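Local coordinates for putative fumarylacetoacetate hydrolase family protein (PDB 3S52) that is of uncharacterised function but belongs to the fumarylacetoacetate hydrolase family, here in a two-chain assembly, at residues Glu109-Ala112 / Gly113-Ala117; Met167-Ile171 / Ile172-Ser176. All coordinates share one frame; numbering follows the deposited sequence.

Interaction 1 (Glu109-Ala112 / Gly113-Ala117)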
loop_
_atom_site.group_PDB
_atom_site.type_symbol
_atom_site.label_atom_id
_atom_site.label_comp_id
_atom_site.label_asym_id
_atom_site.label_seq_id
_atom_site.Cartn_x
_atom_site.Cartn_y
_atom_site.Cartn_z
ATOM N N GLU A 109 -18.749 -1.978 -2.720
ATOM C CA GLU A 109 -19.294 -3.313 -2.511
ATOM C C GLU A 109 -18.202 -4.279 -2.073
ATOM O O GLU A 109 -18.388 -5.040 -1.125
ATOM C CB GLU A 109 -19.990 -3.835 -3.781
ATOM C CG GLU A 109 -21.171 -2.979 -4.260
ATOM C CD GLU A 109 -21.666 -3.368 -5.657
ATOM O OE1 GLU A 109 -21.835 -4.583 -5.922
ATOM O OE2 GLU A 109 -21.881 -2.458 -6.493
ATOM N N LEU A 110 -17.065 -4.258 -2.763
ATOM C CA LEU A 110 -15.934 -5.102 -2.358
ATOM C C LEU A 110 -15.475 -4.742 -0.953
ATOM O O LEU A 110 -15.310 -5.620 -0.102
ATOM C CB LEU A 110 -14.752 -4.972 -3.324
ATOM C CG LEU A 110 -14.724 -5.755 -4.632
ATOM C CD1 LEU A 110 -13.359 -5.600 -5.295
ATOM C CD2 LEU A 110 -15.030 -7.217 -4.394
ATOM N N GLN A 111 -15.261 -3.451 -0.706
ATOM C CA GLN A 111 -14.841 -3.008 0.624
ATOM C C GLN A 111 -15.765 -3.559 1.699
ATOM O O GLN A 111 -15.307 -4.082 2.717
ATOM C CB GLN A 111 -14.811 -1.486 0.738
ATOM C CG GLN A 111 -14.121 -1.005 2.039
ATOM C CD GLN A 111 -14.399 0.455 2.339
ATOM O OE1 GLN A 111 -15.414 0.997 1.912
ATOM N NE2 GLN A 111 -13.506 1.097 3.084
ATOM N N ALA A 112 -17.069 -3.463 1.477
ATOM C CA ALA A 112 -18.007 -3.991 2.469
ATOM C C ALA A 112 -17.777 -5.485 2.718
ATOM O O ALA A 112 -17.827 -5.947 3.853
ATOM C CB ALA A 112 -19.423 -3.722 2.061
ATOM N N GLY A 113 -17.507 -6.242 1.664
ATOM C CA GLY A 113 -17.211 -7.658 1.830
ATOM C C GLY A 113 -15.917 -7.894 2.603
ATOM O O GLY A 113 -15.859 -8.763 3.471
ATOM N N PHE A 114 -14.873 -7.127 2.278
ATOM C CA PHE A 114 -13.591 -7.218 2.980
ATOM C C PHE A 114 -13.759 -6.974 4.483
ATOM O O PHE A 114 -13.205 -7.714 5.298
ATOM C CB PHE A 114 -12.531 -6.268 2.356
ATOM C CG PHE A 114 -12.212 -6.594 0.928
ATOM C CD1 PHE A 114 -12.362 -7.892 0.466
ATOM C CD2 PHE A 114 -11.824 -5.610 0.032
ATOM C CE1 PHE A 114 -12.096 -8.213 -0.849
ATOM C CE2 PHE A 114 -11.561 -5.923 -1.291
ATOM C CZ PHE A 114 -11.701 -7.230 -1.732
ATOM N N LYS A 115 -14.533 -5.949 4.842
ATOM C CA LYS A 115 -14.795 -5.636 6.252
ATOM C C LYS A 115 -15.458 -6.797 6.992
ATOM O O LYS A 115 -15.045 -7.159 8.092
ATOM C CB LYS A 115 -15.671 -4.384 6.401
ATOM C CG LYS A 115 -15.008 -3.069 6.020
ATOM C CD LYS A 115 -15.935 -1.915 6.391
ATOM C CE LYS A 115 -15.508 -0.617 5.744
ATOM N NZ LYS A 115 -16.517 0.457 5.994
ATOM N N LYS A 116 -16.486 -7.383 6.389
ATOM C CA LYS A 116 -17.188 -8.484 7.033
ATOM C C LYS A 116 -16.324 -9.738 7.152
ATOM O O LYS A 116 -16.514 -10.546 8.058
ATOM C CB LYS A 116 -18.488 -8.789 6.297
ATOM C CG LYS A 116 -19.453 -7.624 6.286
ATOM C CD LYS A 116 -20.753 -7.997 5.609
ATOM C CE LYS A 116 -21.650 -6.788 5.440
ATOM N NZ LYS A 116 -23.055 -7.201 5.168
ATOM N N ALA A 117 -15.367 -9.895 6.245
ATOM C CA ALA A 117 -14.517 -11.087 6.235
ATOM C C ALA A 117 -13.207 -10.851 6.979
ATOM O O ALA A 117 -12.394 -11.758 7.112
ATOM C CB ALA A 117 -14.216 -11.511 4.794
#
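Leu110 and Phe114, one turn apart on the helix 108-117, meet through the methylene of the leucine and the far rim of the ring: Leu110 CB lies 3.9 Å from Phe114 CE2 and slightly farther from CZ. Placing CG of Phe114 beside its own backbone N (chi1 -62°) swings the ring back along the helix, where one of its faces also receives Leu110 O, 3.4 Å above the ring plane and offset toward the rim. That carbonyl therefore meets both the ring and the amide of the same phenylalanine.

Four successive i to i+4 bonds carry the backbone. Phe114 N donates to Leu110 O and Lys115 N to Gln111 O, each at 2.9 Å. The outer two, from Gly113 N to Glu109 O and from Lys116 N to Ala112 O, are longer at 3.2 Å.

The third kind of contact pairs Gln111 with Lys115. Both chains are extended beyond CG, and they cross obliquely, so that Lys115 CE comes 3.7 Å from the amide carbon, Gln111 CD, and as near to NE2. This is a van der Waals contact of a lysine methylene with the amide, not a bond made by the ammonium group. On another side of the helix, Lys116 CG passes 3.4 Å from Ala112 O.

Gln111, Phe114 and Lys115 turn toward what follows in the chain: Gln111 and Phe114 both touch Ala124 of helix 122-125, and Trp121 meets Gln111 and Lys115. The side chain of Gln111 also lies about 4 Å from a bound sulfate ion. Glu109 OE2 accepts a hydrogen bond from Ser69 N, which links this short helix, following strand 96-107, to the residue leading into strand 70-80 of the mixed sheet.

Interaction 2 (Met167-Ile171 / Ile172-Ser176); sequences MITPI and IPLIS
Ile171 and Ile175 lie side by side and point the same way, one turn apart. Starting at Ile171 CB, the side chain lies against the next peptide, with CB 3.0 Å from Ile172 N and CG2 close to the same nitrogen; CG2, anti to the backbone N, then reaches Ile175 CD1 at 3.9 Å. The side chain as a whole also touches Leu76 of strand 70-80. In return, Ile175 CG1 passes 3.3 Å from Ile171 O, the carbonyl that accepts Ile175 N at 2.9 Å.

Just before, Pro170 O receives Leu174 N at 3.0 Å. The two proline rings cross at about a right angle, Pro170 CD standing 3.7 Å from Pro173 CG. Thr169 adds its methyl, CG2, 3.9 Å from Leu174 N.

Pro170 thus occupies the N-cap of helix 171-181, and Pro173 sits in the first turn, where a residue without an amide hydrogen costs no helical bond. Ile171 N, the first amide of the helix, is hydrogen-bonded to Gln146 OE1. This is a helix N-terminus with proline at the N-cap and a second proline in the first turn, Ile171 and Ile175 packed against strand 70-80 of the mixed sheet and Ile172 on Glu89 of helix 89-95.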
loop_
_atom_site.group_PDB
_atom_site.type_symbol
_atom_site.label_atom_id
_atom_site.label_comp_id
_atom_site.label_asym_id
_atom_site.label_seq_id
_atom_site.Cartn_x
_atom_site.Cartn_y
_atom_site.Cartn_z
HETATM N N MSE A 167 -12.544 17.232 10.907
HETATM C CA MSE A 167 -11.688 16.054 11.091
HETATM C C MSE A 167 -11.695 15.612 12.546
HETATM O O MSE A 167 -11.574 16.443 13.446
HETATM C CB MSE A 167 -10.243 16.332 10.650
HETATM C CG MSE A 167 -10.097 16.376 9.141
HETATM SE SE MSE A 167 -8.290 16.775 8.518
HETATM C CE MSE A 167 -8.695 17.006 6.660
ATOM N N ILE A 168 -11.840 14.308 12.768
ATOM C CA ILE A 168 -11.773 13.733 14.110
ATOM C C ILE A 168 -10.335 13.747 14.611
ATOM O O ILE A 168 -10.072 14.170 15.724
ATOM C CB ILE A 168 -12.351 12.295 14.147
ATOM C CG1 ILE A 168 -13.880 12.328 13.982
ATOM C CG2 ILE A 168 -11.950 11.590 15.437
ATOM C CD1 ILE A 168 -14.500 10.952 13.725
ATOM N N THR A 169 -9.401 13.301 13.780
ATOM C CA THR A 169 -7.988 13.471 14.095
ATOM C C THR A 169 -7.427 14.532 13.146
ATOM O O THR A 169 -7.409 14.324 11.940
ATOM C CB THR A 169 -7.197 12.147 13.938
ATOM O OG1 THR A 169 -7.877 11.086 14.628
ATOM C CG2 THR A 169 -5.767 12.291 14.503
ATOM N N PRO A 170 -7.006 15.691 13.688
ATOM C CA PRO A 170 -6.508 16.814 12.889
ATOM C C PRO A 170 -5.245 16.436 12.123
ATOM O O PRO A 170 -4.591 15.455 12.480
ATOM C CB PRO A 170 -6.184 17.872 13.948
ATOM C CG PRO A 170 -7.030 17.508 15.099
ATOM C CD PRO A 170 -6.983 16.014 15.122
ATOM N N ILE A 171 -4.919 17.210 11.088
ATOM C CA ILE A 171 -3.823 16.898 10.165
ATOM C C ILE A 171 -2.480 16.576 10.817
ATOM O O ILE A 171 -1.853 15.556 10.520
ATOM C CB ILE A 171 -3.607 18.061 9.170
ATOM C CG1 ILE A 171 -4.808 18.190 8.221
ATOM C CG2 ILE A 171 -2.314 17.879 8.400
ATOM C CD1 ILE A 171 -4.830 19.515 7.473
ATOM N N ILE A 172 -2.017 17.461 11.686
ATOM C CA ILE A 172 -0.691 17.287 12.272
ATOM C C ILE A 172 -0.537 16.034 13.156
ATOM O O ILE A 172 0.309 15.191 12.880
ATOM C CB ILE A 172 -0.220 18.578 12.973
ATOM C CG1 ILE A 172 0.176 19.600 11.900
ATOM C CG2 ILE A 172 0.953 18.301 13.890
ATOM C CD1 ILE A 172 -0.065 21.026 12.312
ATOM N N PRO A 173 -1.362 15.896 14.206
ATOM C CA PRO A 173 -1.299 14.636 14.958
ATOM C C PRO A 173 -1.545 13.396 14.088
ATOM O O PRO A 173 -1.019 12.319 14.388
ATOM C CB PRO A 173 -2.416 14.777 16.005
ATOM C CG PRO A 173 -3.262 15.979 15.550
ATOM C CD PRO A 173 -2.310 16.865 14.792
ATOM N N LEU A 174 -2.342 13.524 13.034
ATOM C CA LEU A 174 -2.591 12.365 12.174
ATOM C C LEU A 174 -1.285 11.942 11.494
ATOM O O LEU A 174 -0.887 10.768 11.509
ATOM C CB LEU A 174 -3.657 12.683 11.111
ATOM C CG LEU A 174 -3.976 11.572 10.097
ATOM C CD1 LEU A 174 -4.651 10.391 10.753
ATOM C CD2 LEU A 174 -4.860 12.124 8.974
ATOM N N ILE A 175 -0.609 12.913 10.905
ATOM C CA ILE A 175 0.598 12.614 10.167
ATOM C C ILE A 175 1.676 12.144 11.130
ATOM O O ILE A 175 2.455 11.249 10.820
ATOM C CB ILE A 175 1.070 13.806 9.323
ATOM C CG1 ILE A 175 0.045 14.105 8.229
ATOM C CG2 ILE A 175 2.417 13.502 8.691
ATOM C CD1 ILE A 175 0.422 15.303 7.347
ATOM N N SER A 176 1.700 12.731 12.320
ATOM C CA SER A 176 2.630 12.288 13.338
ATOM C C SER A 176 2.376 10.812 13.619
ATOM O O SER A 176 3.292 9.988 13.597
ATOM C CB SER A 176 2.464 13.127 14.607
ATOM O OG SER A 176 3.323 12.671 15.627
#

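Overall arrangement
Both contacts are local, each formed within or at the start of one helix, and they share no element: interaction 1 lies on helix 108-117, interaction 2 joins a loop to helix 171-181. Their centres are 26 Å apart and their nearest atoms about 13 Å, without touching. Interaction 1 lies farther from the middle of the chain, about 20 Å between centres against 14 Å, and mixes an aromatic ring with lysines and an amide. Interaction 2 is almost wholly aliphatic. Both are partly buried, with two buried and two exposed touching residues in interaction 1 against three and none in interaction 2. One runs through regular helical turns beside helix 122-125; the other marks a helix beginning that touches both helix 89-95 and the mixed sheet.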